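Molybdopterin molybdotransferase (Pyrococcus horikoshii, PDB 1UZ5) probably inserts molybdenum from molybdate into adenylyl-molybdopterin, releasing AMP, in a magnesium-dependent late step of molybdenum cofactor biosynthesis. Local coordinates at residues Phe178-Asn190 with Leu239-Ser253. Sequence-based numbering, arbitrary orientation.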
loop_
_atom_site.group_PDB
_atom_site.type_symbol
_atom_site.label_atom_id
_atom_site.label_comp_id
_atom_site.label_asym_id
_atom_site.label_seq_id
_atom_site.Cartn_x
_atom_site.Cartn_y
_atom_site.Cartn_z
ATOM N N PHE A 178 1.197 6.400 9.295
ATOM C CA PHE A 178 0.849 5.583 10.449
ATOM C C PHE A 178 2.120 4.991 11.028
ATOM O O PHE A 178 3.026 4.602 10.283
ATOM C CB PHE A 178 -0.071 4.429 10.044
ATOM C CG PHE A 178 -1.494 4.828 9.805
ATOM C CD1 PHE A 178 -2.276 5.318 10.843
ATOM C CD2 PHE A 178 -2.073 4.660 8.550
ATOM C CE1 PHE A 178 -3.614 5.630 10.638
ATOM C CE2 PHE A 178 -3.412 4.969 8.333
ATOM C CZ PHE A 178 -4.184 5.454 9.381
ATOM N N ARG A 179 2.208 4.947 12.351
ATOM C CA ARG A 179 3.358 4.319 12.984
ATOM C C ARG A 179 3.110 2.842 12.691
ATOM O O ARG A 179 1.971 2.439 12.456
ATOM C CB ARG A 179 3.364 4.574 14.491
ATOM C CG ARG A 179 3.737 5.997 14.868
ATOM C CD ARG A 179 3.673 6.206 16.371
ATOM N NE ARG A 179 3.986 7.583 16.737
ATOM C CZ ARG A 179 5.201 8.118 16.663
ATOM N NH1 ARG A 179 6.226 7.390 16.237
ATOM N NH2 ARG A 179 5.391 9.383 17.014
ATOM N N LYS A 180 4.159 2.035 12.678
ATOM C CA LYS A 180 3.975 0.623 12.368
ATOM C C LYS A 180 3.418 -0.157 13.551
ATOM O O LYS A 180 3.988 -0.139 14.637
ATOM C CB LYS A 180 5.302 0.010 11.911
ATOM C CG LYS A 180 5.833 0.618 10.621
ATOM C CD LYS A 180 7.180 0.039 10.238
ATOM C CE LYS A 180 7.662 0.609 8.913
ATOM N NZ LYS A 180 8.991 0.059 8.535
ATOM N N PRO A 181 2.277 -0.831 13.354
ATOM C CA PRO A 181 1.656 -1.625 14.421
ATOM C C PRO A 181 2.653 -2.720 14.807
ATOM O O PRO A 181 3.125 -3.461 13.944
ATOM C CB PRO A 181 0.419 -2.211 13.743
ATOM C CG PRO A 181 0.134 -1.249 12.631
ATOM C CD PRO A 181 1.502 -0.939 12.111
ATOM N N LYS A 182 2.987 -2.809 16.088
ATOM C CA LYS A 182 3.937 -3.814 16.538
ATOM C C LYS A 182 3.259 -5.144 16.827
ATOM O O LYS A 182 2.274 -5.204 17.559
ATOM C CB LYS A 182 4.662 -3.337 17.791
ATOM C CG LYS A 182 5.550 -2.131 17.582
ATOM C CD LYS A 182 6.233 -1.753 18.886
ATOM C CE LYS A 182 7.189 -0.585 18.693
ATOM N NZ LYS A 182 7.846 -0.201 19.971
ATOM N N VAL A 183 3.786 -6.209 16.238
ATOM C CA VAL A 183 3.235 -7.543 16.459
ATOM C C VAL A 183 4.320 -8.444 17.044
ATOM O O VAL A 183 5.319 -8.727 16.385
ATOM C CB VAL A 183 2.731 -8.167 15.152
ATOM C CG1 VAL A 183 2.143 -9.551 15.427
ATOM C CG2 VAL A 183 1.686 -7.260 14.515
ATOM N N ALA A 184 4.130 -8.865 18.293
ATOM C CA ALA A 184 5.084 -9.745 18.963
ATOM C C ALA A 184 4.753 -11.171 18.524
ATOM O O ALA A 184 3.615 -11.628 18.679
ATOM C CB ALA A 184 4.951 -9.611 20.477
ATOM N N VAL A 185 5.748 -11.861 17.974
ATOM C CA VAL A 185 5.561 -13.219 17.477
ATOM C C VAL A 185 6.295 -14.268 18.300
ATOM O O VAL A 185 7.465 -14.096 18.642
ATOM C CB VAL A 185 6.034 -13.333 16.018
ATOM C CG1 VAL A 185 5.876 -14.775 15.529
ATOM C CG2 VAL A 185 5.236 -12.368 15.140
ATOM N N ILE A 186 5.587 -15.355 18.602
ATOM C CA ILE A 186 6.135 -16.461 19.383
ATOM C C ILE A 186 5.937 -17.809 18.675
ATOM O O ILE A 186 4.887 -18.056 18.087
ATOM C CB ILE A 186 5.442 -16.552 20.769
ATOM C CG1 ILE A 186 5.794 -15.325 21.610
ATOM C CG2 ILE A 186 5.855 -17.846 21.485
ATOM C CD1 ILE A 186 4.914 -15.159 22.848
ATOM N N SER A 187 6.958 -18.664 18.727
ATOM C CA SER A 187 6.869 -20.011 18.147
ATOM C C SER A 187 6.883 -20.998 19.320
ATOM O O SER A 187 7.745 -20.909 20.195
ATOM C CB SER A 187 8.056 -20.295 17.219
ATOM O OG SER A 187 7.940 -19.565 16.008
ATOM N N THR A 188 5.930 -21.924 19.350
ATOM C CA THR A 188 5.870 -22.889 20.452
ATOM C C THR A 188 6.035 -24.336 19.996
ATOM O O THR A 188 5.450 -24.758 18.998
ATOM C CB THR A 188 4.537 -22.783 21.226
ATOM O OG1 THR A 188 3.449 -23.135 20.364
ATOM C CG2 THR A 188 4.330 -21.368 21.742
ATOM N N GLY A 189 6.833 -25.089 20.743
ATOM C CA GLY A 189 7.070 -26.485 20.420
ATOM C C GLY A 189 8.365 -26.966 21.040
ATOM O O GLY A 189 9.391 -26.286 20.956
ATOM N N ASN A 190 8.330 -28.138 21.667
ATOM C CA ASN A 190 9.528 -28.680 22.296
ATOM C C ASN A 190 10.563 -29.117 21.270
ATOM O O ASN A 190 11.739 -29.282 21.594
ATOM C CB ASN A 190 9.171 -29.861 23.204
ATOM C CG ASN A 190 8.257 -29.463 24.342
ATOM O OD1 ASN A 190 8.437 -28.408 24.959
ATOM N ND2 ASN A 190 7.272 -30.306 24.634
ATOM N N LEU A 239 6.959 -15.886 28.243
ATOM C CA LEU A 239 7.178 -15.283 26.935
ATOM C C LEU A 239 5.976 -14.460 26.483
ATOM O O LEU A 239 6.139 -13.389 25.905
ATOM C CB LEU A 239 7.507 -16.368 25.904
ATOM C CG LEU A 239 8.246 -15.910 24.644
ATOM C CD1 LEU A 239 9.455 -15.067 25.031
ATOM C CD2 LEU A 239 8.680 -17.129 23.833
ATOM N N ILE A 240 4.770 -14.957 26.743
ATOM C CA ILE A 240 3.569 -14.227 26.369
ATOM C C ILE A 240 3.521 -12.905 27.135
ATOM O O ILE A 240 3.105 -11.879 26.596
ATOM C CB ILE A 240 2.293 -15.034 26.673
ATOM C CG1 ILE A 240 2.183 -16.210 25.698
ATOM C CG2 ILE A 240 1.068 -14.140 26.558
ATOM C CD1 ILE A 240 0.934 -17.052 25.881
ATOM N N GLU A 241 3.952 -12.932 28.393
ATOM C CA GLU A 241 3.966 -11.722 29.204
ATOM C C GLU A 241 4.895 -10.674 28.602
ATOM O O GLU A 241 4.567 -9.490 28.582
ATOM C CB GLU A 241 4.397 -12.043 30.635
ATOM C CG GLU A 241 3.266 -12.547 31.516
ATOM C CD GLU A 241 3.754 -12.992 32.878
ATOM O OE1 GLU A 241 4.519 -12.234 33.512
ATOM O OE2 GLU A 241 3.369 -14.096 33.316
ATOM N N LYS A 242 6.053 -11.111 28.113
ATOM C CA LYS A 242 7.007 -10.194 27.498
ATOM C C LYS A 242 6.456 -9.686 26.170
ATOM O O LYS A 242 6.585 -8.511 25.837
ATOM C CB LYS A 242 8.348 -10.892 27.269
ATOM C CG LYS A 242 9.035 -11.341 28.548
ATOM C CD LYS A 242 10.413 -11.929 28.275
ATOM C CE LYS A 242 11.089 -12.356 29.571
ATOM N NZ LYS A 242 12.469 -12.864 29.344
ATOM N N ALA A 243 5.830 -10.583 25.417
ATOM C CA ALA A 243 5.247 -10.237 24.129
ATOM C C ALA A 243 4.181 -9.158 24.299
ATOM O O ALA A 243 4.147 -8.184 23.551
ATOM C CB ALA A 243 4.638 -11.481 23.485
ATOM N N VAL A 244 3.312 -9.347 25.289
ATOM C CA VAL A 244 2.236 -8.404 25.569
ATOM C C VAL A 244 2.764 -7.002 25.872
ATOM O O VAL A 244 2.099 -6.008 25.588
ATOM C CB VAL A 244 1.375 -8.885 26.766
ATOM C CG1 VAL A 244 0.394 -7.802 27.181
ATOM C CG2 VAL A 244 0.620 -10.147 26.384
ATOM N N ASN A 245 3.958 -6.927 26.447
ATOM C CA ASN A 245 4.553 -5.643 26.783
ATOM C C ASN A 245 5.220 -4.927 25.618
ATOM O O ASN A 245 5.259 -3.699 25.591
ATOM C CB ASN A 245 5.569 -5.809 27.913
ATOM C CG ASN A 245 4.976 -5.507 29.276
ATOM O OD1 ASN A 245 4.007 -6.139 29.702
ATOM N ND2 ASN A 245 5.555 -4.532 29.967
ATOM N N VAL A 246 5.741 -5.683 24.654
ATOM C CA VAL A 246 6.419 -5.068 23.517
ATOM C C VAL A 246 5.536 -4.824 22.303
ATOM O O VAL A 246 5.834 -3.952 21.490
ATOM C CB VAL A 246 7.634 -5.906 23.063
ATOM C CG1 VAL A 246 8.609 -6.070 24.214
ATOM C CG2 VAL A 246 7.176 -7.254 22.550
ATOM N N GLY A 247 4.448 -5.575 22.173
ATOM C CA GLY A 247 3.597 -5.386 21.012
ATOM C C GLY A 247 2.198 -4.854 21.249
ATOM O O GLY A 247 1.746 -4.726 22.385
ATOM N N ASP A 248 1.519 -4.531 20.152
ATOM C CA ASP A 248 0.149 -4.039 20.189
ATOM C C ASP A 248 -0.714 -5.271 19.961
ATOM O O ASP A 248 -1.902 -5.300 20.281
ATOM C CB ASP A 248 -0.096 -3.041 19.055
ATOM C CG ASP A 248 0.864 -1.870 19.093
ATOM O OD1 ASP A 248 0.959 -1.211 20.152
ATOM O OD2 ASP A 248 1.522 -1.609 18.062
ATOM N N VAL A 249 -0.082 -6.289 19.387
ATOM C CA VAL A 249 -0.738 -7.550 19.080
ATOM C C VAL A 249 0.267 -8.677 19.282
ATOM O O VAL A 249 1.455 -8.502 19.033
ATOM C CB VAL A 249 -1.218 -7.576 17.612
ATOM C CG1 VAL A 249 -1.737 -8.966 17.251
ATOM C CG2 VAL A 249 -2.302 -6.532 17.402
ATOM N N VAL A 250 -0.212 -9.827 19.751
ATOM C CA VAL A 250 0.655 -10.980 19.961
ATOM C C VAL A 250 0.147 -12.118 19.085
ATOM O O VAL A 250 -1.054 -12.381 19.029
ATOM C CB VAL A 250 0.659 -11.432 21.445
ATOM C CG1 VAL A 250 1.525 -12.690 21.612
ATOM C CG2 VAL A 250 1.204 -10.318 22.321
ATOM N N VAL A 251 1.057 -12.764 18.367
ATOM C CA VAL A 251 0.673 -13.878 17.516
ATOM C C VAL A 251 1.545 -15.068 17.880
ATOM O O VAL A 251 2.774 -14.969 17.926
ATOM C CB VAL A 251 0.845 -13.557 16.013
ATOM C CG1 VAL A 251 0.463 -14.775 15.180
ATOM C CG2 VAL A 251 -0.048 -12.392 15.622
ATOM N N ILE A 252 0.888 -16.188 18.154
ATOM C CA ILE A 252 1.574 -17.413 18.549
ATOM C C ILE A 252 1.225 -18.533 17.577
ATOM O O ILE A 252 0.068 -18.687 17.192
ATOM C CB ILE A 252 1.130 -17.837 19.972
ATOM C CG1 ILE A 252 1.294 -16.659 20.936
ATOM C CG2 ILE A 252 1.948 -19.031 20.447
ATOM C CD1 ILE A 252 0.568 -16.822 22.249
ATOM N N SER A 253 2.231 -19.295 17.161
ATOM C CA SER A 253 2.001 -20.429 16.272
ATOM C C SER A 253 2.645 -21.653 16.916
ATOM O O SER A 253 3.712 -21.558 17.527
ATOM C CB SER A 253 2.612 -20.198 14.886
ATOM O OG SER A 253 4.022 -20.292 14.926
HETATM O O HOH W 1 2.729 1.118 17.253
HETATM O O HOH W 2 5.481 -18.254 15.321
#
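Ile186 lays its CG1-CD1 arm over helix 233-246. With CG1 anti to the carbonyl carbon (chi1 -67°), CD1 comes 3.7 Å from Ala243 CB and close to Ile240, while CG2 meets Leu239 CD2 at 3.7 Å. The Ile186 and Leu239 side chains run past each other in opposite directions. Ala184, two residues back on the same face, puts its CB 3.6 Å from Ala243 CB. These two small residues probably help the axes of strand 182-188 and helix segment 239-246 to approach to 7.6 Å, nearly antiparallel. On the other face, Val183 CG1 touches Val251 CG2 at 3.6 Å. Strands 182-188 and 249-253 pair in parallel through a ladder of backbone hydrogen bonds. Where strand 182-188 begins, Asp248 OD2 accepts Lys182 N at 2.7 Å, on the anti side and 26° out of the carboxylate plane. In return, Lys182 O accepts both Asp248 N and Val249 N. At the far end a water bridges Ile186 O, Ser187 OG and Ser253 OG. Ser187 OG also bonds Asp206. In this probable molybdopterin-binding alpha/beta domain, strand 222-229, helix 233-246 and strand 249-253 form a beta-alpha-beta crossover. Its strands flank 182-188 in a mixed sheet; its helix covers the Ala184 face, and helix 208-219 the Val183 face.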